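Local coordinates for protein predicted ATPase involved in replication control, Cdc46/Mcm family (Methanopyrus kandleri AV19, PDB 3F8T) that probably acts as an ATP-dependent helicase of the MCM family that binds single-stranded DNA during replication, at residues 28-42 with 56-70. The protein carries 2 engineered substitutions. Sequence-based numbering, arbitrary orientation.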
loop_
_atom_site.group_PDB
_atom_site.type_symbol
_atom_site.label_atom_id
_atom_site.label_comp_id
_atom_site.label_asym_id
_atom_site.label_seq_id
_atom_site.Cartn_x
_atom_site.Cartn_y
_atom_site.Cartn_z
ATOM N N LEU A 28 6.985 -10.384 -41.241
ATOM C CA LEU A 28 7.954 -9.396 -40.754
ATOM C C LEU A 28 8.954 -9.020 -41.833
ATOM O O LEU A 28 9.419 -9.896 -42.560
ATOM C CB LEU A 28 8.742 -9.962 -39.561
ATOM C CG LEU A 28 7.935 -10.314 -38.314
ATOM C CD1 LEU A 28 8.847 -10.952 -37.298
ATOM C CD2 LEU A 28 7.275 -9.053 -37.753
ATOM N N PRO A 29 9.315 -7.731 -41.920
ATOM C CA PRO A 29 10.445 -7.360 -42.779
ATOM C C PRO A 29 11.656 -8.136 -42.304
ATOM O O PRO A 29 11.888 -8.228 -41.092
ATOM C CB PRO A 29 10.634 -5.871 -42.492
ATOM C CG PRO A 29 9.322 -5.404 -41.983
ATOM C CD PRO A 29 8.730 -6.561 -41.238
ATOM N N THR A 30 12.405 -8.717 -43.234
ATOM C CA THR A 30 13.604 -9.483 -42.883
ATOM C C THR A 30 14.569 -8.718 -41.952
ATOM O O THR A 30 15.114 -9.299 -41.012
ATOM C CB THR A 30 14.344 -10.014 -44.145
ATOM O OG1 THR A 30 13.455 -10.863 -44.880
ATOM C CG2 THR A 30 15.556 -10.829 -43.753
ATOM N N ARG A 31 14.765 -7.427 -42.204
ATOM C CA ARG A 31 15.691 -6.633 -41.383
ATOM C C ARG A 31 15.321 -6.606 -39.885
ATOM O O ARG A 31 16.206 -6.603 -39.020
ATOM C CB ARG A 31 15.887 -5.219 -41.949
ATOM C CG ARG A 31 14.637 -4.361 -42.044
ATOM C CD ARG A 31 14.972 -2.878 -42.349
ATOM N NE ARG A 31 15.597 -2.197 -41.209
ATOM C CZ ARG A 31 14.942 -1.792 -40.119
ATOM N NH1 ARG A 31 13.629 -1.990 -40.003
ATOM N NH2 ARG A 31 15.601 -1.194 -39.135
ATOM N N VAL A 32 14.021 -6.598 -39.581
ATOM C CA VAL A 32 13.559 -6.678 -38.195
ATOM C C VAL A 32 14.196 -7.871 -37.498
ATOM O O VAL A 32 14.800 -7.709 -36.428
ATOM C CB VAL A 32 12.002 -6.726 -38.079
ATOM C CG1 VAL A 32 11.546 -7.013 -36.623
ATOM C CG2 VAL A 32 11.405 -5.426 -38.563
ATOM N N LEU A 33 14.083 -9.057 -38.103
ATOM C CA LEU A 33 14.624 -10.271 -37.496
ATOM C C LEU A 33 16.152 -10.339 -37.512
ATOM O O LEU A 33 16.760 -10.800 -36.547
ATOM C CB LEU A 33 14.037 -11.543 -38.135
ATOM C CG LEU A 33 12.685 -12.097 -37.657
ATOM C CD1 LEU A 33 12.555 -13.561 -38.077
ATOM C CD2 LEU A 33 12.484 -11.958 -36.138
ATOM N N ILE A 34 16.768 -9.903 -38.609
ATOM C CA ILE A 34 18.227 -9.825 -38.670
ATOM C C ILE A 34 18.775 -8.911 -37.558
ATOM O O ILE A 34 19.718 -9.270 -36.868
ATOM C CB ILE A 34 18.739 -9.339 -40.057
ATOM C CG1 ILE A 34 18.395 -10.359 -41.145
ATOM C CG2 ILE A 34 20.257 -9.152 -40.021
ATOM C CD1 ILE A 34 18.671 -9.864 -42.558
ATOM N N GLU A 35 18.192 -7.729 -37.388
ATOM C CA GLU A 35 18.705 -6.821 -36.356
ATOM C C GLU A 35 18.488 -7.375 -34.943
ATOM O O GLU A 35 19.343 -7.197 -34.062
ATOM C CB GLU A 35 18.141 -5.415 -36.531
ATOM C CG GLU A 35 18.705 -4.758 -37.793
ATOM C CD GLU A 35 18.086 -3.414 -38.112
ATOM O OE1 GLU A 35 17.761 -2.643 -37.168
ATOM O OE2 GLU A 35 17.928 -3.121 -39.324
ATOM N N ILE A 36 17.372 -8.082 -34.746
ATOM C CA ILE A 36 17.085 -8.728 -33.452
ATOM C C ILE A 36 18.130 -9.786 -33.078
ATOM O O ILE A 36 18.673 -9.778 -31.966
ATOM C CB ILE A 36 15.651 -9.342 -33.414
ATOM C CG1 ILE A 36 14.594 -8.220 -33.378
ATOM C CG2 ILE A 36 15.507 -10.284 -32.199
ATOM C CD1 ILE A 36 13.114 -8.695 -33.553
ATOM N N VAL A 37 18.414 -10.688 -34.007
ATOM C CA VAL A 37 19.342 -11.786 -33.773
ATOM C C VAL A 37 20.795 -11.319 -33.589
ATOM O O VAL A 37 21.597 -12.007 -32.956
ATOM C CB VAL A 37 19.212 -12.842 -34.905
ATOM C CG1 VAL A 37 20.309 -13.858 -34.835
ATOM C CG2 VAL A 37 17.852 -13.518 -34.800
ATOM N N ARG A 38 21.120 -10.149 -34.132
ATOM C CA ARG A 38 22.451 -9.569 -33.971
ATOM C C ARG A 38 22.715 -8.994 -32.574
ATOM O O ARG A 38 23.869 -8.745 -32.219
ATOM C CB ARG A 38 22.688 -8.469 -35.010
ATOM C CG ARG A 38 23.005 -8.922 -36.423
ATOM C CD ARG A 38 23.100 -7.660 -37.261
ATOM N NE ARG A 38 23.293 -7.851 -38.699
ATOM C CZ ARG A 38 22.903 -6.958 -39.613
ATOM N NH1 ARG A 38 22.278 -5.850 -39.236
ATOM N NH2 ARG A 38 23.104 -7.176 -40.906
ATOM N N THR A 39 21.657 -8.763 -31.793
ATOM C CA THR A 39 21.805 -8.153 -30.474
ATOM C C THR A 39 22.557 -9.068 -29.510
ATOM O O THR A 39 22.451 -10.303 -29.600
ATOM C CB THR A 39 20.443 -7.759 -29.841
ATOM O OG1 THR A 39 19.622 -8.919 -29.691
ATOM C CG2 THR A 39 19.716 -6.721 -30.695
ATOM N N GLU A 40 23.310 -8.464 -28.589
ATOM C CA GLU A 40 24.054 -9.241 -27.589
ATOM C C GLU A 40 23.108 -10.034 -26.696
ATOM O O GLU A 40 23.335 -11.219 -26.470
ATOM C CB GLU A 40 24.982 -8.364 -26.739
ATOM C CG GLU A 40 26.291 -9.074 -26.383
ATOM C CD GLU A 40 26.942 -8.555 -25.102
ATOM O OE1 GLU A 40 26.820 -7.340 -24.801
ATOM O OE2 GLU A 40 27.576 -9.374 -24.388
ATOM N N SER A 41 22.037 -9.383 -26.229
ATOM C CA SER A 41 21.006 -10.017 -25.382
ATOM C C SER A 41 20.516 -11.318 -25.999
ATOM O O SER A 41 20.469 -12.361 -25.338
ATOM C CB SER A 41 19.809 -9.075 -25.174
ATOM O OG SER A 41 19.280 -8.589 -26.416
ATOM N N PHE A 42 20.176 -11.243 -27.280
ATOM C CA PHE A 42 19.621 -12.377 -27.993
ATOM C C PHE A 42 20.617 -13.507 -28.181
ATOM O O PHE A 42 20.287 -14.655 -27.889
ATOM C CB PHE A 42 19.063 -11.962 -29.355
ATOM C CG PHE A 42 18.217 -13.015 -29.990
ATOM C CD1 PHE A 42 16.852 -13.066 -29.740
ATOM C CD2 PHE A 42 18.781 -13.967 -30.819
ATOM C CE1 PHE A 42 16.057 -14.043 -30.323
ATOM C CE2 PHE A 42 17.995 -14.949 -31.403
ATOM C CZ PHE A 42 16.634 -14.988 -31.147
ATOM N N VAL A 56 16.109 -13.690 -24.614
ATOM C CA VAL A 56 15.837 -12.324 -24.175
ATOM C C VAL A 56 16.186 -11.329 -25.269
ATOM O O VAL A 56 17.273 -11.382 -25.845
ATOM C CB VAL A 56 16.632 -11.984 -22.868
ATOM C CG1 VAL A 56 16.704 -10.487 -22.637
ATOM C CG2 VAL A 56 15.996 -12.660 -21.655
ATOM N N LEU A 57 15.250 -10.433 -25.571
ATOM C CA LEU A 57 15.537 -9.310 -26.455
ATOM C C LEU A 57 15.501 -8.023 -25.654
ATOM O O LEU A 57 14.457 -7.635 -25.163
ATOM C CB LEU A 57 14.550 -9.230 -27.633
ATOM C CG LEU A 57 14.618 -7.977 -28.539
ATOM C CD1 LEU A 57 16.003 -7.770 -29.181
ATOM C CD2 LEU A 57 13.554 -8.048 -29.618
ATOM N N ASP A 58 16.659 -7.377 -25.529
ATOM C CA ASP A 58 16.740 -6.076 -24.890
ATOM C C ASP A 58 16.618 -5.020 -25.977
ATOM O O ASP A 58 17.543 -4.822 -26.791
ATOM C CB ASP A 58 18.043 -5.912 -24.099
ATOM C CG ASP A 58 18.033 -4.672 -23.219
ATOM O OD1 ASP A 58 17.559 -3.629 -23.691
ATOM O OD2 ASP A 58 18.498 -4.728 -22.057
ATOM N N LEU A 59 15.462 -4.360 -25.986
ATOM C CA LEU A 59 15.101 -3.384 -27.010
ATOM C C LEU A 59 16.003 -2.158 -27.076
ATOM O O LEU A 59 16.060 -1.482 -28.106
ATOM C CB LEU A 59 13.640 -2.952 -26.811
ATOM C CG LEU A 59 12.624 -4.080 -27.033
ATOM C CD1 LEU A 59 11.215 -3.642 -26.627
ATOM C CD2 LEU A 59 12.658 -4.553 -28.493
ATOM N N ARG A 60 16.714 -1.866 -25.988
ATOM C CA ARG A 60 17.655 -0.732 -25.979
ATOM C C ARG A 60 18.863 -1.025 -26.850
ATOM O O ARG A 60 19.639 -0.112 -27.169
ATOM C CB ARG A 60 18.180 -0.470 -24.575
ATOM C CG ARG A 60 17.164 -0.186 -23.539
ATOM C CD ARG A 60 17.595 -1.025 -22.345
ATOM N NE ARG A 60 16.952 -0.668 -21.115
ATOM C CZ ARG A 60 16.738 -1.519 -20.118
ATOM N NH1 ARG A 60 17.085 -2.805 -20.213
ATOM N NH2 ARG A 60 16.148 -1.071 -19.034
ATOM N N GLU A 61 19.041 -2.298 -27.202
ATOM C CA GLU A 61 20.165 -2.733 -28.039
ATOM C C GLU A 61 19.868 -2.503 -29.525
ATOM O O GLU A 61 20.708 -2.796 -30.378
ATOM C CB GLU A 61 20.538 -4.207 -27.765
ATOM C CG GLU A 61 21.192 -4.422 -26.385
ATOM C CD GLU A 61 21.498 -5.881 -26.015
ATOM O OE1 GLU A 61 21.288 -6.808 -26.826
ATOM O OE2 GLU A 61 21.976 -6.100 -24.873
ATOM N N LEU A 62 18.680 -1.956 -29.807
ATOM C CA LEU A 62 18.231 -1.648 -31.165
ATOM C C LEU A 62 17.952 -0.157 -31.387
ATOM O O LEU A 62 17.709 0.591 -30.435
ATOM C CB LEU A 62 16.948 -2.429 -31.484
ATOM C CG LEU A 62 17.066 -3.953 -31.499
ATOM C CD1 LEU A 62 15.722 -4.594 -31.664
ATOM C CD2 LEU A 62 17.997 -4.401 -32.620
ATOM N N ASP A 63 17.965 0.252 -32.656
ATOM C CA ASP A 63 17.478 1.566 -33.081
ATOM C C ASP A 63 16.138 1.884 -32.406
ATOM O O ASP A 63 15.232 1.041 -32.387
ATOM C CB ASP A 63 17.307 1.588 -34.611
ATOM C CG ASP A 63 16.523 2.797 -35.104
ATOM O OD1 ASP A 63 17.113 3.895 -35.246
ATOM O OD2 ASP A 63 15.308 2.649 -35.369
ATOM N N SER A 64 16.007 3.106 -31.899
ATOM C CA SER A 64 14.841 3.514 -31.113
ATOM C C SER A 64 13.526 3.375 -31.851
ATOM O O SER A 64 12.515 2.968 -31.261
ATOM C CB SER A 64 14.997 4.962 -30.639
ATOM O OG SER A 64 15.944 5.029 -29.597
ATOM N N ASP A 65 13.527 3.735 -33.129
ATOM C CA ASP A 65 12.328 3.587 -33.955
ATOM C C ASP A 65 11.998 2.111 -34.184
ATOM O O ASP A 65 10.829 1.728 -34.203
ATOM C CB ASP A 65 12.496 4.332 -35.276
ATOM C CG ASP A 65 12.593 5.853 -35.086
ATOM O OD1 ASP A 65 12.101 6.383 -34.062
ATOM O OD2 ASP A 65 13.175 6.519 -35.960
ATOM N N LEU A 66 13.029 1.281 -34.328
ATOM C CA LEU A 66 12.819 -0.166 -34.434
ATOM C C LEU A 66 12.300 -0.752 -33.120
ATOM O O LEU A 66 11.386 -1.583 -33.134
ATOM C CB LEU A 66 14.099 -0.897 -34.878
ATOM C CG LEU A 66 13.982 -2.421 -35.026
ATOM C CD1 LEU A 66 12.828 -2.868 -35.947
ATOM C CD2 LEU A 66 15.296 -3.078 -35.462
ATOM N N ALA A 67 12.883 -0.325 -31.998
ATOM C CA ALA A 67 12.442 -0.760 -30.675
ATOM C C ALA A 67 10.941 -0.474 -30.539
ATOM O O ALA A 67 10.151 -1.323 -30.126
ATOM C CB ALA A 67 13.252 -0.023 -29.575
ATOM N N SER A 68 10.562 0.733 -30.920
ATOM C CA SER A 68 9.180 1.170 -30.892
ATOM C C SER A 68 8.286 0.314 -31.797
ATOM O O SER A 68 7.206 -0.105 -31.382
ATOM C CB SER A 68 9.120 2.638 -31.313
ATOM O OG SER A 68 7.805 3.118 -31.183
ATOM N N TRP A 69 8.737 0.048 -33.021
ATOM C CA TRP A 69 7.969 -0.754 -33.983
ATOM C C TRP A 69 7.744 -2.160 -33.427
ATOM O O TRP A 69 6.657 -2.737 -33.557
ATOM C CB TRP A 69 8.725 -0.850 -35.311
ATOM C CG TRP A 69 7.902 -1.459 -36.425
ATOM C CD1 TRP A 69 7.128 -0.784 -37.335
ATOM C CD2 TRP A 69 7.770 -2.847 -36.734
ATOM N NE1 TRP A 69 6.523 -1.676 -38.201
ATOM C CE2 TRP A 69 6.900 -2.949 -37.855
ATOM C CE3 TRP A 69 8.312 -4.021 -36.190
ATOM C CZ2 TRP A 69 6.546 -4.180 -38.421
ATOM C CZ3 TRP A 69 7.967 -5.245 -36.752
ATOM C CH2 TRP A 69 7.090 -5.314 -37.867
ATOM N N ILE A 70 8.793 -2.712 -32.819
ATOM C CA ILE A 70 8.732 -4.061 -32.274
ATOM C C ILE A 70 7.707 -4.139 -31.144
ATOM O O ILE A 70 6.881 -5.055 -31.122
ATOM C CB ILE A 70 10.131 -4.564 -31.823
ATOM C CG1 ILE A 70 11.011 -4.822 -33.051
ATOM C CG2 ILE A 70 9.998 -5.848 -30.999
ATOM C CD1 ILE A 70 12.479 -5.129 -32.728
HETATM O O HOH W 1 18.797 -1.687 -34.868
HETATM O O HOH W 2 24.514 -5.247 -24.419
#
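Glu61 OE1 is gripped twice by Ser41, once by backbone and once by side chain. Ser41 N lies 2.7 Å from Glu61 OE1 and gives a nearly straight bond to its syn lone pair, whereas Ser41 OG donates from above the carboxylate plane. Having spent its proton there, the hydroxyl accepts from the backbone of strand 55-58: Asp58 N points at Ser41 OG over 3.0 Å, almost linearly at 174°. This relay works because OG sits between the backbone N and the carbonyl carbon (chi1 53°), which turns it to the same partner as its own amide. The glutamate thus receives the first turn of helix 40-47, where its charge probably suits the positive end of the helix dipole. Thr39, the N-cap, donates OG1 to Ile36 O at 2.6 Å and accepts a weak capping bond from Phe42 N. With an alanine in place of Ser41, Asp58 N is likely to lose its side-chain acceptor and Glu61 OE1 one of its two donors.

Beside this polar knot the contact becomes apolar. Thr39 CG2 presses on Leu62 CD2 at 3.5 Å, tighter than usual, while Ile36 meets Ile70 tip to tip through their CD1 methyls (3.7 Å) and crosses Leu57 at about a right angle. Further along, Val32 CG2 touches both Leu66 CD1 and Trp69 CZ3, and Leu28 CD2 lies in the indole plane at the ring edge, 3.7 Å from Trp69 CH2. Helices 30-37 and 64-70 cross at -108°, and Leu28 also packs on helix 74-88 of the N-terminal domain. A water accepts from Asp63 N and donates to Glu35 OE1, bridging the segments. The contact thus pairs a hydrocarbon interior with directional bonds that probably set how the first turn of helix 40-47 sits against Asp58 and Glu61.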